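Local atomic coordinates of glycerophosphoryl diester phosphodiesterase (PDB entry 3KS6), a protein that belongs to the glycerophosphoryl diester phosphodiesterase family, a member of the TIM-barrel clan, and carries a bound magnesium ion. Residues Phe140-Met145 against Arg156-Ser161. Residues are numbered along the deposited sequence; the frame is centred on the assembly and turned at random.
Sequences FLLASM and RLWLVS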
ATOM      1  N   PHE A 140       0.480   4.587  -8.039  1.00 14.57           N
ATOM      2  CA  PHE A 140       1.464   4.699  -9.128  1.00 15.80           C
ATOM      3  C   PHE A 140       1.073   5.791 -10.130  1.00 16.59           C
ATOM      4  O   PHE A 140       1.913   6.200 -10.930  1.00 16.47           O
ATOM      5  CB  PHE A 140       1.570   3.390  -9.896  1.00 17.20           C
ATOM      6  CG  PHE A 140       2.371   2.334  -9.204  1.00 16.05           C
ATOM      7  CD1 PHE A 140       1.777   1.461  -8.298  1.00 17.91           C
ATOM      8  CD2 PHE A 140       3.733   2.212  -9.432  1.00 18.66           C
ATOM      9  CE1 PHE A 140       2.509   0.474  -7.675  1.00 17.68           C
ATOM     10  CE2 PHE A 140       4.468   1.218  -8.780  1.00 19.76           C
ATOM     11  CZ  PHE A 140       3.844   0.359  -7.925  1.00 20.12           C
ATOM     12  N   LEU A 141      -0.199   6.214 -10.116  1.00 17.51           N
ATOM     13  CA  LEU A 141      -0.752   7.125 -11.114  1.00 17.19           C
ATOM     14  C   LEU A 141      -0.748   8.573 -10.662  1.00 17.00           C
ATOM     15  O   LEU A 141      -1.367   8.947  -9.666  1.00 14.94           O
ATOM     16  CB  LEU A 141      -2.160   6.726 -11.530  1.00 19.82           C
ATOM     17  CG  LEU A 141      -2.326   5.652 -12.619  1.00 21.50           C
ATOM     18  CD1 LEU A 141      -1.709   4.359 -12.191  1.00 20.96           C
ATOM     19  CD2 LEU A 141      -3.797   5.408 -12.995  1.00 19.38           C
ATOM     20  N   LEU A 142      -0.051   9.405 -11.417  1.00 14.78           N
ATOM     21  CA  LEU A 142      -0.016  10.835 -11.140  1.00 14.21           C
ATOM     22  C   LEU A 142      -1.395  11.478 -11.242  1.00 17.40           C
ATOM     23  O   LEU A 142      -1.685  12.435 -10.520  1.00 17.54           O
ATOM     24  CB  LEU A 142       0.941  11.578 -12.077  1.00 16.32           C
ATOM     25  CG  LEU A 142       2.410  11.453 -11.767  1.00 16.93           C
ATOM     26  CD1 LEU A 142       3.172  12.321 -12.813  1.00 17.31           C
ATOM     27  CD2 LEU A 142       2.729  11.887 -10.333  1.00 18.27           C
ATOM     28  N   ALA A 143      -2.252  10.989 -12.131  1.00 19.01           N
ATOM     29  CA  ALA A 143      -3.611  11.529 -12.206  1.00 18.23           C
ATOM     30  C   ALA A 143      -4.290  11.389 -10.862  1.00 21.02           C
ATOM     31  O   ALA A 143      -4.998  12.286 -10.425  1.00 19.23           O
ATOM     32  CB  ALA A 143      -4.475  10.773 -13.291  1.00 18.00           C
ATOM     33  N   SER A 144      -4.100  10.217 -10.246  1.00 20.12           N
ATOM     34  CA  SER A 144      -4.688   9.911  -8.951  1.00 19.76           C
ATOM     35  C   SER A 144      -3.985  10.707  -7.836  1.00 18.14           C
ATOM     36  O   SER A 144      -4.629  11.129  -6.893  1.00 17.83           O
ATOM     37  CB  SER A 144      -4.658   8.400  -8.672  1.00 20.68           C
ATOM     38  OG  SER A 144      -5.400   7.673  -9.637  1.00 22.74           O
HETATM   39  N   MSE A 145      -2.690  10.950  -7.972  0.50 18.45           N
HETATM   40  CA  MSE A 145      -1.979  11.792  -7.009  0.50 17.49           C
HETATM   41  C   MSE A 145      -2.514  13.220  -7.061  0.50 18.35           C
HETATM   42  O   MSE A 145      -2.652  13.896  -6.034  0.50 16.36           O
HETATM   43  CB  MSE A 145      -0.487  11.792  -7.319  0.50 17.32           C
HETATM   44  CG  MSE A 145       0.175  10.417  -7.234  0.50 13.99           C
HETATM   45 SE   MSE A 145       0.176   9.636  -5.441  0.38 13.08          SE
HETATM   46  CE  MSE A 145      -1.502   9.083  -5.137  0.50 21.34           C
ATOM     47  N   ARG A 156       0.449  11.900   1.175  1.00 20.42           N
ATOM     48  CA  ARG A 156       0.450  11.171  -0.091  1.00 21.24           C
ATOM     49  C   ARG A 156       1.874  10.730  -0.436  1.00 20.03           C
ATOM     50  O   ARG A 156       2.843  11.454  -0.131  1.00 20.12           O
ATOM     51  CB  ARG A 156      -0.046  12.070  -1.228  1.00 20.26           C
ATOM     52  CG  ARG A 156      -1.503  12.524  -1.132  1.00 27.28           C
ATOM     53  CD  ARG A 156      -1.767  13.836  -1.915  1.00 27.63           C
ATOM     54  NE  ARG A 156      -1.181  15.033  -1.269  1.00 35.73           N
ATOM     55  CZ  ARG A 156      -0.170  15.769  -1.751  1.00 39.00           C
ATOM     56  NH1 ARG A 156       0.360  15.522  -2.930  1.00 29.78           N
ATOM     57  NH2 ARG A 156       0.297  16.797  -1.049  1.00 34.52           N
ATOM     58  N   LEU A 157       1.994   9.576  -1.095  1.00 18.71           N
ATOM     59  CA  LEU A 157       3.277   9.151  -1.642  1.00 16.00           C
ATOM     60  C   LEU A 157       3.073   8.540  -3.033  1.00 17.71           C
ATOM     61  O   LEU A 157       2.137   7.772  -3.246  1.00 13.37           O
ATOM     62  CB  LEU A 157       4.039   8.210  -0.717  1.00 19.44           C
ATOM     63  CG  LEU A 157       3.632   6.752  -0.616  1.00 19.72           C
ATOM     64  CD1 LEU A 157       4.366   5.896  -1.608  1.00 17.04           C
ATOM     65  CD2 LEU A 157       3.854   6.181   0.782  1.00 25.51           C
ATOM     66  N   TRP A 158       3.990   8.894  -3.932  1.00 15.97           N
ATOM     67  CA  TRP A 158       3.983   8.435  -5.313  1.00 14.38           C
ATOM     68  C   TRP A 158       4.839   7.200  -5.431  1.00 17.09           C
ATOM     69  O   TRP A 158       6.030   7.185  -5.091  1.00 16.76           O
ATOM     70  CB  TRP A 158       4.468   9.544  -6.233  1.00 16.04           C
ATOM     71  CG  TRP A 158       4.414   9.166  -7.696  1.00 14.28           C
ATOM     72  CD1 TRP A 158       3.525   8.353  -8.302  1.00 18.88           C
ATOM     73  CD2 TRP A 158       5.312   9.625  -8.711  1.00 13.42           C
ATOM     74  NE1 TRP A 158       3.825   8.242  -9.648  1.00 17.66           N
ATOM     75  CE2 TRP A 158       4.929   9.014  -9.912  1.00 16.63           C
ATOM     76  CE3 TRP A 158       6.401  10.504  -8.709  1.00 18.12           C
ATOM     77  CZ2 TRP A 158       5.591   9.263 -11.121  1.00 21.71           C
ATOM     78  CZ3 TRP A 158       7.056  10.734  -9.884  1.00 14.90           C
ATOM     79  CH2 TRP A 158       6.652  10.129 -11.080  1.00 18.34           C
ATOM     80  N   LEU A 159       4.204   6.136  -5.893  1.00 16.92           N
ATOM     81  CA  LEU A 159       4.868   4.869  -6.173  1.00 17.95           C
ATOM     82  C   LEU A 159       5.443   4.937  -7.557  1.00 19.03           C
ATOM     83  O   LEU A 159       4.707   5.130  -8.559  1.00 16.65           O
ATOM     84  CB  LEU A 159       3.856   3.737  -6.094  1.00 21.46           C
ATOM     85  CG  LEU A 159       3.226   3.535  -4.697  1.00 19.58           C
ATOM     86  CD1 LEU A 159       1.973   2.623  -4.774  1.00 17.02           C
ATOM     87  CD2 LEU A 159       4.289   2.958  -3.786  1.00 20.65           C
ATOM     88  N   VAL A 160       6.763   4.797  -7.610  1.00 16.16           N
ATOM     89  CA  VAL A 160       7.551   4.939  -8.860  1.00 16.61           C
ATOM     90  C   VAL A 160       8.047   3.553  -9.279  1.00 16.57           C
ATOM     91  O   VAL A 160       8.934   2.946  -8.629  1.00 17.27           O
ATOM     92  CB  VAL A 160       8.710   5.899  -8.621  1.00 16.38           C
ATOM     93  CG1 VAL A 160       9.613   6.020  -9.884  1.00 16.16           C
ATOM     94  CG2 VAL A 160       8.185   7.291  -8.187  1.00 18.54           C
ATOM     95  N   SER A 161       7.466   3.021 -10.350  1.00 18.50           N
ATOM     96  CA  SER A 161       7.799   1.689 -10.835  1.00 16.62           C
ATOM     97  C   SER A 161       9.229   1.624 -11.379  1.00 15.92           C
ATOM     98  O   SER A 161       9.780   2.649 -11.805  1.00 17.12           O
ATOM     99  CB  SER A 161       6.851   1.277 -11.949  1.00 20.38           C
ATOM    100  OG  SER A 161       7.022   2.156 -13.052  1.00 18.04           O
TER
HETATM  101  O   HOH W   1      -0.489  14.206  -4.802  1.00 35.40           O
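R156 meets M145 at the helical end of the contact: its CD lies 4.2 Å from M145 O, and a water, its spacings doubtfully short, sits between that carbonyl and NH1. NH1 is also hydrogen-bonded to S181 O. The L157 side chain starts away from the helix and touches R103 of strand 101-106, while its carbonyl O lies near the selenium of M145, a selenomethionine with two conformers, so this placement is tentative. W158 carries the sole direct hydrogen bond between the segments. Its CG stands anti to the backbone N (chi1 -177°), and NE1 donates to F140 O in the loop just before helix 142-151 (3.1 Å, 155° at the hydrogen). The carbonyl oxygen lies almost in the indole plane, whereas the donor stands well above the carbonyl plane. L142 CD2 rests over one indole face in a CH-pi contact, 3.8 Å from the centroid of the five-membered ring; V160 CG2 packs on the opposite face, nearer the rim. The sandwich and the bond together probably restrain the indole's rotation. L159 sets CB squarely over the F140 ring, 3.5 Å from its centroid, while L159 CD1 touches F140 CE1 at 3.6 Å and L159 O approaches F140 CA at 3.3 Å. Last comes S161, whose backbone N lies at the edge of the F140 ring and whose OG caps V164 N of helix 162-179. F140 and L159 also touch E105, a magnesium ligand, placing this end in the second shell of the metal site. The contact joins the helix start to the second strand of the beta-alpha-beta unit 135-139, 142-151, 156-160, as in a TIM barrel.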